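Local coordinates for exopolyphosphatase (Aquifex aeolicus, PDB 1T6C), which probably hydrolyses phosphoanhydride bonds of polyphosphate or guanosine pentaphosphate, as a calcium-binding member of the actin-like Ppx/GppA phosphatase family, at residues A[171-174]-A[175-179]; A[185-188]-A[189-192]; A[237-240]-A[241-245]; A[246-249]-A[250-254]. All blocks are in the same frame, centred on the assembly; numbering follows the deposited sequence.

Contact 1: residues A[171-174]-A[175-179]; sequences VNLT and ETFFK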
# COMPACT_ATOMS: atom_id res chain seq x y z
N VAL A 171 -2.48 -5.26 -11.86
CA VAL A 171 -3.44 -6.11 -12.52
C VAL A 171 -3.63 -5.64 -13.97
O VAL A 171 -3.61 -6.46 -14.92
CB VAL A 171 -4.78 -6.13 -11.72
CG1 VAL A 171 -5.88 -6.83 -12.49
CG2 VAL A 171 -4.57 -6.81 -10.42
N ASN A 172 -3.85 -4.34 -14.14
CA ASN A 172 -4.04 -3.78 -15.48
C ASN A 172 -2.80 -3.90 -16.33
O ASN A 172 -2.87 -4.26 -17.51
CB ASN A 172 -4.54 -2.34 -15.37
CG ASN A 172 -4.78 -1.67 -16.69
OD1 ASN A 172 -5.26 -2.28 -17.65
ND2 ASN A 172 -4.49 -0.39 -16.73
N LEU A 173 -1.62 -3.64 -15.77
CA LEU A 173 -0.40 -3.77 -16.56
C LEU A 173 -0.19 -5.20 -17.05
O LEU A 173 0.19 -5.43 -18.19
CB LEU A 173 0.83 -3.36 -15.77
CG LEU A 173 0.94 -1.91 -15.32
CD1 LEU A 173 2.31 -1.59 -14.80
CD2 LEU A 173 0.50 -0.99 -16.41
N THR A 174 -0.47 -6.15 -16.17
CA THR A 174 -0.35 -7.58 -16.51
C THR A 174 -1.31 -7.97 -17.63
O THR A 174 -0.92 -8.58 -18.59
CB THR A 174 -0.57 -8.44 -15.23
OG1 THR A 174 0.45 -8.10 -14.30
CG2 THR A 174 -0.38 -9.90 -15.51
N GLU A 175 -2.56 -7.57 -17.49
CA GLU A 175 -3.51 -7.91 -18.55
C GLU A 175 -3.15 -7.24 -19.87
O GLU A 175 -3.31 -7.80 -20.96
CB GLU A 175 -4.90 -7.48 -18.16
CG GLU A 175 -5.98 -7.94 -19.16
CD GLU A 175 -6.20 -7.02 -20.38
OE1 GLU A 175 -5.92 -5.80 -20.32
OE2 GLU A 175 -6.62 -7.53 -21.44
N THR A 176 -2.71 -6.00 -19.79
CA THR A 176 -2.46 -5.20 -20.98
C THR A 176 -1.29 -5.73 -21.77
O THR A 176 -1.36 -5.86 -23.01
CB THR A 176 -2.18 -3.74 -20.56
OG1 THR A 176 -3.38 -3.12 -20.04
CG2 THR A 176 -1.73 -2.92 -21.76
N PHE A 177 -0.18 -5.99 -21.08
CA PHE A 177 1.08 -6.32 -21.77
C PHE A 177 1.38 -7.81 -21.85
O PHE A 177 2.00 -8.25 -22.81
CB PHE A 177 2.24 -5.60 -21.07
CG PHE A 177 2.18 -4.12 -21.22
CD1 PHE A 177 2.37 -3.54 -22.47
CD2 PHE A 177 1.96 -3.29 -20.12
CE1 PHE A 177 2.27 -2.17 -22.64
CE2 PHE A 177 1.87 -1.94 -20.30
CZ PHE A 177 2.03 -1.38 -21.56
N PHE A 178 1.02 -8.55 -20.81
CA PHE A 178 1.47 -9.93 -20.64
C PHE A 178 0.37 -10.86 -21.12
O PHE A 178 -0.35 -11.45 -20.34
CB PHE A 178 1.88 -10.23 -19.20
CG PHE A 178 2.99 -9.34 -18.65
CD1 PHE A 178 3.83 -8.59 -19.48
CD2 PHE A 178 3.22 -9.31 -17.28
CE1 PHE A 178 4.84 -7.81 -18.93
CE2 PHE A 178 4.27 -8.51 -16.73
CZ PHE A 178 5.06 -7.79 -17.56
N LYS A 179 0.29 -11.00 -22.44
CA LYS A 179 -0.74 -11.87 -23.01
C LYS A 179 -0.38 -13.35 -22.81
O LYS A 179 -1.29 -14.17 -22.74
CB LYS A 179 -0.99 -11.59 -24.49
CG LYS A 179 -1.24 -10.11 -24.84
CD LYS A 179 -2.45 -9.57 -24.16
CE LYS A 179 -2.75 -8.15 -24.63
NZ LYS A 179 -3.88 -7.55 -23.87
O HOH W 1 -6.75 -4.46 -18.29

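Contact 2: residues A[185-188]-A[189-192]; sequences EEEV and KRFF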
# COMPACT_ATOMS: atom_id res chain seq x y z
N GLU A 185 9.50 -12.11 -24.29
CA GLU A 185 10.46 -11.05 -24.17
C GLU A 185 9.97 -9.78 -24.81
O GLU A 185 10.20 -8.69 -24.29
CB GLU A 185 11.82 -11.42 -24.77
CG GLU A 185 12.72 -12.13 -23.77
CD GLU A 185 13.23 -11.19 -22.66
OE1 GLU A 185 12.79 -11.33 -21.50
OE2 GLU A 185 14.05 -10.28 -22.94
N GLU A 186 9.22 -9.89 -25.91
CA GLU A 186 8.67 -8.67 -26.52
C GLU A 186 7.63 -7.97 -25.69
O GLU A 186 7.50 -6.73 -25.73
CB GLU A 186 8.08 -8.97 -27.90
CG GLU A 186 9.16 -9.21 -28.95
CD GLU A 186 9.93 -7.93 -29.27
OE1 GLU A 186 9.38 -7.11 -30.07
OE2 GLU A 186 11.04 -7.71 -28.70
N GLU A 187 6.79 -8.76 -25.04
CA GLU A 187 5.81 -8.22 -24.11
C GLU A 187 6.45 -7.53 -22.93
O GLU A 187 6.03 -6.44 -22.53
CB GLU A 187 4.89 -9.34 -23.62
CG GLU A 187 3.97 -9.81 -24.72
CD GLU A 187 3.13 -11.01 -24.36
OE1 GLU A 187 3.48 -11.76 -23.42
OE2 GLU A 187 2.08 -11.19 -25.03
N VAL A 188 7.51 -8.11 -22.41
CA VAL A 188 8.29 -7.45 -21.37
C VAL A 188 8.88 -6.11 -21.87
O VAL A 188 8.86 -5.09 -21.18
CB VAL A 188 9.41 -8.40 -20.85
CG1 VAL A 188 10.39 -7.66 -20.01
CG2 VAL A 188 8.81 -9.54 -20.05
N LYS A 189 9.35 -6.10 -23.10
CA LYS A 189 9.92 -4.90 -23.69
C LYS A 189 8.87 -3.81 -23.78
O LYS A 189 9.13 -2.66 -23.45
CB LYS A 189 10.47 -5.24 -25.08
CG LYS A 189 10.99 -4.09 -25.88
CD LYS A 189 10.81 -4.39 -27.42
CE LYS A 189 9.39 -4.27 -27.86
NZ LYS A 189 9.27 -4.42 -29.36
N ARG A 190 7.69 -4.15 -24.28
CA ARG A 190 6.63 -3.16 -24.38
C ARG A 190 6.23 -2.57 -23.01
O ARG A 190 5.94 -1.38 -22.89
CB ARG A 190 5.42 -3.73 -25.04
CG ARG A 190 5.58 -3.95 -26.53
CD ARG A 190 4.29 -4.38 -27.19
NE ARG A 190 3.98 -5.82 -27.11
CZ ARG A 190 4.52 -6.73 -27.90
NH1 ARG A 190 4.18 -8.01 -27.79
NH2 ARG A 190 5.40 -6.39 -28.81
N PHE A 191 6.12 -3.46 -22.03
CA PHE A 191 5.84 -3.09 -20.64
C PHE A 191 6.88 -2.07 -20.16
O PHE A 191 6.52 -1.02 -19.63
CB PHE A 191 5.83 -4.38 -19.81
CG PHE A 191 6.00 -4.20 -18.34
CD1 PHE A 191 4.94 -3.86 -17.53
CD2 PHE A 191 7.23 -4.48 -17.74
CE1 PHE A 191 5.12 -3.74 -16.18
CE2 PHE A 191 7.39 -4.39 -16.38
CZ PHE A 191 6.34 -4.02 -15.60
N PHE A 192 8.15 -2.35 -20.38
CA PHE A 192 9.17 -1.38 -19.96
C PHE A 192 9.17 -0.07 -20.77
O PHE A 192 9.47 0.99 -20.22
CB PHE A 192 10.56 -2.03 -19.94
CG PHE A 192 10.82 -2.91 -18.72
CD1 PHE A 192 10.68 -2.40 -17.45
CD2 PHE A 192 11.20 -4.24 -18.85
CE1 PHE A 192 10.92 -3.20 -16.30
CE2 PHE A 192 11.42 -5.04 -17.71
CZ PHE A 192 11.28 -4.51 -16.45
O HOH W 2 6.88 -7.50 -31.10
O HOH W 3 1.65 -9.18 -26.96

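Contact 3: residues A[237-240]-A[241-245]; sequences KVLT and YGQIK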
# COMPACT_ATOMS: atom_id res chain seq x y z
N LYS A 237 15.50 -3.16 5.19
CA LYS A 237 16.42 -3.84 4.30
C LYS A 237 16.63 -3.02 3.02
O LYS A 237 15.71 -2.35 2.54
CB LYS A 237 15.89 -5.23 3.92
CG LYS A 237 15.98 -6.28 5.00
CD LYS A 237 17.45 -6.53 5.42
CE LYS A 237 17.63 -7.86 6.13
NZ LYS A 237 17.29 -7.70 7.57
N VAL A 238 17.83 -3.07 2.48
CA VAL A 238 18.14 -2.48 1.18
C VAL A 238 17.98 -3.49 0.06
O VAL A 238 18.35 -4.67 0.20
CB VAL A 238 19.57 -1.94 1.18
CG1 VAL A 238 19.97 -1.46 -0.20
CG2 VAL A 238 19.68 -0.86 2.22
N LEU A 239 17.45 -3.02 -1.08
CA LEU A 239 17.47 -3.80 -2.31
C LEU A 239 18.13 -2.97 -3.40
O LEU A 239 17.74 -1.82 -3.64
CB LEU A 239 16.06 -4.17 -2.75
CG LEU A 239 15.36 -5.23 -1.88
CD1 LEU A 239 13.88 -5.36 -2.30
CD2 LEU A 239 16.03 -6.54 -1.96
N THR A 240 19.13 -3.55 -4.06
CA THR A 240 19.82 -2.84 -5.12
C THR A 240 19.13 -3.07 -6.43
O THR A 240 18.39 -4.03 -6.57
CB THR A 240 21.30 -3.31 -5.25
OG1 THR A 240 21.33 -4.67 -5.65
CG2 THR A 240 22.00 -3.30 -3.94
N TYR A 241 19.45 -2.25 -7.41
CA TYR A 241 18.99 -2.45 -8.78
C TYR A 241 19.35 -3.89 -9.20
O TYR A 241 18.52 -4.61 -9.75
CB TYR A 241 19.62 -1.42 -9.73
CG TYR A 241 19.18 -1.65 -11.15
CD1 TYR A 241 18.05 -1.03 -11.65
CD2 TYR A 241 19.87 -2.54 -11.99
CE1 TYR A 241 17.62 -1.27 -12.98
CE2 TYR A 241 19.45 -2.77 -13.29
CZ TYR A 241 18.32 -2.14 -13.78
OH TYR A 241 17.92 -2.41 -15.06
N GLY A 242 20.61 -4.29 -9.00
CA GLY A 242 21.04 -5.63 -9.36
C GLY A 242 20.23 -6.76 -8.75
O GLY A 242 19.94 -7.75 -9.42
N GLN A 243 19.88 -6.62 -7.47
CA GLN A 243 19.09 -7.63 -6.77
C GLN A 243 17.67 -7.70 -7.36
O GLN A 243 17.13 -8.80 -7.62
CB GLN A 243 19.01 -7.33 -5.29
CG GLN A 243 20.28 -7.71 -4.50
CD GLN A 243 20.29 -7.13 -3.06
OE1 GLN A 243 19.91 -6.01 -2.84
NE2 GLN A 243 20.71 -7.94 -2.09
N ILE A 244 17.09 -6.53 -7.62
CA ILE A 244 15.74 -6.46 -8.16
C ILE A 244 15.74 -7.00 -9.58
O ILE A 244 14.85 -7.72 -9.97
CB ILE A 244 15.18 -5.03 -8.06
CG1 ILE A 244 15.07 -4.60 -6.59
CG2 ILE A 244 13.79 -4.94 -8.72
CD1 ILE A 244 14.65 -3.18 -6.41
N LYS A 245 16.75 -6.66 -10.38
CA LYS A 245 16.85 -7.18 -11.75
C LYS A 245 16.90 -8.70 -11.77
O LYS A 245 16.21 -9.36 -12.57
CB LYS A 245 18.09 -6.61 -12.48
CG LYS A 245 18.13 -7.01 -13.95
CD LYS A 245 19.40 -6.64 -14.66
CE LYS A 245 19.42 -7.19 -16.09
NZ LYS A 245 19.55 -8.67 -16.15

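Contact 4: residues A[246-249]-A[250-254]; sequences KWFD and TFKEI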
# COMPACT_ATOMS: atom_id res chain seq x y z
N LYS A 246 17.69 -9.29 -10.89
CA LYS A 246 17.80 -10.74 -10.86
C LYS A 246 16.48 -11.41 -10.50
O LYS A 246 16.12 -12.43 -11.09
CB LYS A 246 18.95 -11.17 -9.96
CG LYS A 246 20.27 -10.98 -10.67
CD LYS A 246 21.44 -11.07 -9.71
CE LYS A 246 22.40 -12.20 -10.06
NZ LYS A 246 23.43 -12.33 -8.98
N TRP A 247 15.70 -10.80 -9.59
CA TRP A 247 14.36 -11.33 -9.28
C TRP A 247 13.37 -11.17 -10.43
O TRP A 247 12.52 -12.05 -10.67
CB TRP A 247 13.80 -10.72 -7.98
CG TRP A 247 14.43 -11.32 -6.78
CD1 TRP A 247 15.37 -10.77 -5.98
CD2 TRP A 247 14.25 -12.67 -6.33
NE1 TRP A 247 15.77 -11.69 -5.03
CE2 TRP A 247 15.09 -12.86 -5.23
CE3 TRP A 247 13.43 -13.73 -6.74
CZ2 TRP A 247 15.16 -14.06 -4.55
CZ3 TRP A 247 13.50 -14.91 -6.05
CH2 TRP A 247 14.35 -15.06 -4.98
N PHE A 248 13.43 -10.03 -11.13
CA PHE A 248 12.63 -9.86 -12.33
C PHE A 248 12.94 -10.96 -13.35
O PHE A 248 12.07 -11.61 -13.88
CB PHE A 248 12.82 -8.47 -12.95
CG PHE A 248 11.83 -8.19 -14.03
CD1 PHE A 248 10.61 -7.60 -13.75
CD2 PHE A 248 12.07 -8.58 -15.34
CE1 PHE A 248 9.64 -7.41 -14.73
CE2 PHE A 248 11.14 -8.37 -16.30
CZ PHE A 248 9.91 -7.79 -16.00
N ASP A 249 14.22 -11.19 -13.58
CA ASP A 249 14.64 -12.19 -14.54
C ASP A 249 14.24 -13.62 -14.13
O ASP A 249 13.92 -14.45 -14.99
CB ASP A 249 16.14 -12.10 -14.76
CG ASP A 249 16.54 -10.87 -15.53
OD1 ASP A 249 15.69 -10.16 -16.16
OD2 ASP A 249 17.73 -10.50 -15.48
N THR A 250 14.17 -13.88 -12.83
CA THR A 250 13.75 -15.16 -12.30
C THR A 250 12.27 -15.35 -12.55
O THR A 250 11.85 -16.35 -13.12
CB THR A 250 14.05 -15.19 -10.78
OG1 THR A 250 15.48 -15.25 -10.62
CG2 THR A 250 13.53 -16.41 -10.10
N PHE A 251 11.48 -14.37 -12.15
CA PHE A 251 10.02 -14.54 -12.27
C PHE A 251 9.55 -14.51 -13.72
O PHE A 251 8.57 -15.15 -14.06
CB PHE A 251 9.28 -13.50 -11.42
CG PHE A 251 9.23 -13.86 -10.00
CD1 PHE A 251 9.98 -13.21 -9.08
CD2 PHE A 251 8.44 -14.92 -9.58
CE1 PHE A 251 9.91 -13.57 -7.72
CE2 PHE A 251 8.42 -15.31 -8.26
CZ PHE A 251 9.15 -14.62 -7.33
N LYS A 252 10.27 -13.85 -14.61
CA LYS A 252 9.85 -13.82 -16.00
C LYS A 252 9.98 -15.19 -16.68
O LYS A 252 9.43 -15.37 -17.74
CB LYS A 252 10.57 -12.68 -16.76
CG LYS A 252 11.95 -12.99 -17.23
CD LYS A 252 12.53 -11.74 -17.95
CE LYS A 252 13.90 -12.01 -18.53
NZ LYS A 252 14.45 -10.80 -19.22
N GLU A 253 10.67 -16.13 -16.05
CA GLU A 253 10.84 -17.49 -16.58
C GLU A 253 9.93 -18.50 -15.90
O GLU A 253 10.00 -19.71 -16.21
CB GLU A 253 12.29 -17.95 -16.36
CG GLU A 253 13.32 -17.09 -17.04
CD GLU A 253 13.19 -17.02 -18.56
OE1 GLU A 253 13.58 -15.95 -19.13
OE2 GLU A 253 12.71 -18.02 -19.20
N ILE A 254 9.07 -18.05 -14.99
CA ILE A 254 8.23 -18.96 -14.21
C ILE A 254 6.76 -18.70 -14.49
O ILE A 254 6.27 -17.59 -14.24
CB ILE A 254 8.48 -18.85 -12.68
CG1 ILE A 254 9.99 -19.02 -12.35
CG2 ILE A 254 7.60 -19.90 -11.93
CD1 ILE A 254 10.35 -18.72 -10.90

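Contact 1: residues A[171-174]-A[175-179]
T174 and F178 meet on the packed side of the C-terminal end of helix 170-177, where the methyl CG2 of T174 lies 4.1 Å from CD2 of the F178 ring. With T174 CG2 anti to the backbone N (the hydroxyl at chi1 -62°), the methyl lies on the side facing F178, while OG1 turns back to bond the carbonyl of I170. A small beta-branched residue suits this spot, since A276 and L275 of helix 274-288 also press on the pair. L173 adds CD2 against CE2 of F177, 4.2 Å away, and F191 packs on both.

The opposite side is polar and wet. There the carbonyl O of N172 takes two bonds from T176, one from N and one from the folded-back OG1 at 2.8 Å, arriving from opposite faces of its plane. One water bridges N172 OD1 and E175 OE1, each as acceptor. K179 swings back, its NZ 3.0 Å from E175 O. The same ammonium makes a long salt bridge to E175 OE2. F178 is the first residue to leave helical angles, its N still bonded to T174 O: the C-terminal end of an amphipathic helix, where a lysine returns to a last-turn carbonyl.

Contact 2: residues A[185-188]-A[189-192]
V188 lays its CG1 methyl against the ring of F192, 3.6 Å from CE2, one turn further along the helix. The two side chains run side by side and point the same way. At V188, CG1 stands anti to the backbone N (chi1 168°), which sends this branch up the helix to the ring; F191 covers one face of that ring with its CD2. Compact valine and flat phenylalanine suit this side because F248 of helix 241-251 packs on V188, F191 and F192 together.

Charged residues occupy the other side. K189 lies alongside E186, and its NZ meets OE1 at 2.8 Å in a salt bridge, coming from above the carboxylate plane. Both chains are bent, E186 at chi2 and K189 at chi3, and the charged ends meet although the residues are three apart. R190 folds back along the helix so that its guanidinium lies flat over the backbone, with the carbonyl O of E186 3.6 Å above its plane and over its centre. Its reach to the acids is indirect: one water joins NH2 to E186 OE1, and another joins NH1 to E187 OE2. The guanidinium and the E187 carboxylate stand almost perpendicular, 88° apart. E187 itself reaches backwards, OE1 accepting from the backbone N of T184 and of Q180. Acids in the first turn, bases in the next and an apolar stripe behind make this the N-terminal part of an amphipathic helix.

Contact 3: residues A[237-240]-A[241-245]
A chi1 of 65° at T240 places OG1 between its own backbone N and carbonyl carbon, while Q243, with CG anti to its carbonyl carbon and the chain extended beyond, stretches back toward the strand. The two residues thereby exchange bonds. OG1 of T240 accepts from the backbone N of Q243 at 3.0 Å, and the amide oxygen OE1 of Q243 accepts from the backbone N of T240 at 2.9 Å. The second bond lies in the amide's carbonyl plane, on a lone pair, with an N-H...O angle of 162°. Threonine suits the N-cap because its short hydroxyl meets an amide of the first turn, which has no earlier helical carbonyl to pair with; glutamine is long enough to return the bond.

The other end of the Q243 amide is fixed as well: NE2 donates to OE2 of E223, so both ends define the rotation of the group. The carbonyl O of T240 begins the regular helical pattern, accepting from N of I244 at 3.0 Å. On the buried side, I244 brings CG1 to 4.0 Å from L239 CB, and branched aliphatics fill this corner between helix 214-223 and strand 292-296. The short strand 238-240 and the first helical turn meet at 76°, a bend made at T240. Reciprocal bonding between N-cap and third helical residue is the capping box, here starting helix 241-251 straight from an edge strand of the six-stranded sheet.

Contact 4: residues A[246-249]-A[250-254]
W247 and F251 slant across each other on one side of helix 241-251, their ring planes 33° apart and the six-membered ring of W247 centred 5.9 Å from that of F251. They touch at CE3 of W247 and CE1 of F251, 3.7 Å apart. Large aromatic rings suit this side, where L222 of helix 214-223 and F263 pack against both, and the indole also donates through NE1 to OE1 of E223.

F248 and K252 are set differently, the chains crossing at about a right angle with the lysine methylene CD 4.0 Å from CE2 of the ring. D249 instead runs alongside K252 in the same direction. With its CG between backbone N and carbonyl carbon (chi1 82°) and the rest extended, K252 carries NZ to 3.4 Å from D249 OD1, a weak bond within a salt bridge. On the backbone, T250 folds OG1 back to the carbonyl O of K246 at 2.9 Å, opposite in face to the bond from its own N.

Each charge has its stronger partner elsewhere: D249 OD2 with K245, K252 NZ with E185. The acid is thus flanked by two lysines, which would probably stabilise its negative form, while the lysine's methylenes and ammonium serve apolar and ionic neighbours at once.

How the contacts relate
Following the chain, contact 1 lies at the end of helix 170-177, contact 2 at the start of helix 185-199, contact 3 at the step from strand 238-240 into helix 241-251, and contact 4 at the end of that same helix. None closes a loop, since each spans adjoining residues; they stand in series, and none nests or crosses. Contacts 1 and 2 touch through F178 on F191. Contacts 2 and 4 join through the E185-K252 salt bridge and F192 against F248. Contacts 3 and 4 adjoin along one helix, and contact 3 brings in the six-stranded sheet. Together they link three helices beside that sheet of the actin-like fold, with helix 274-288 packing against side chains from all four contacts.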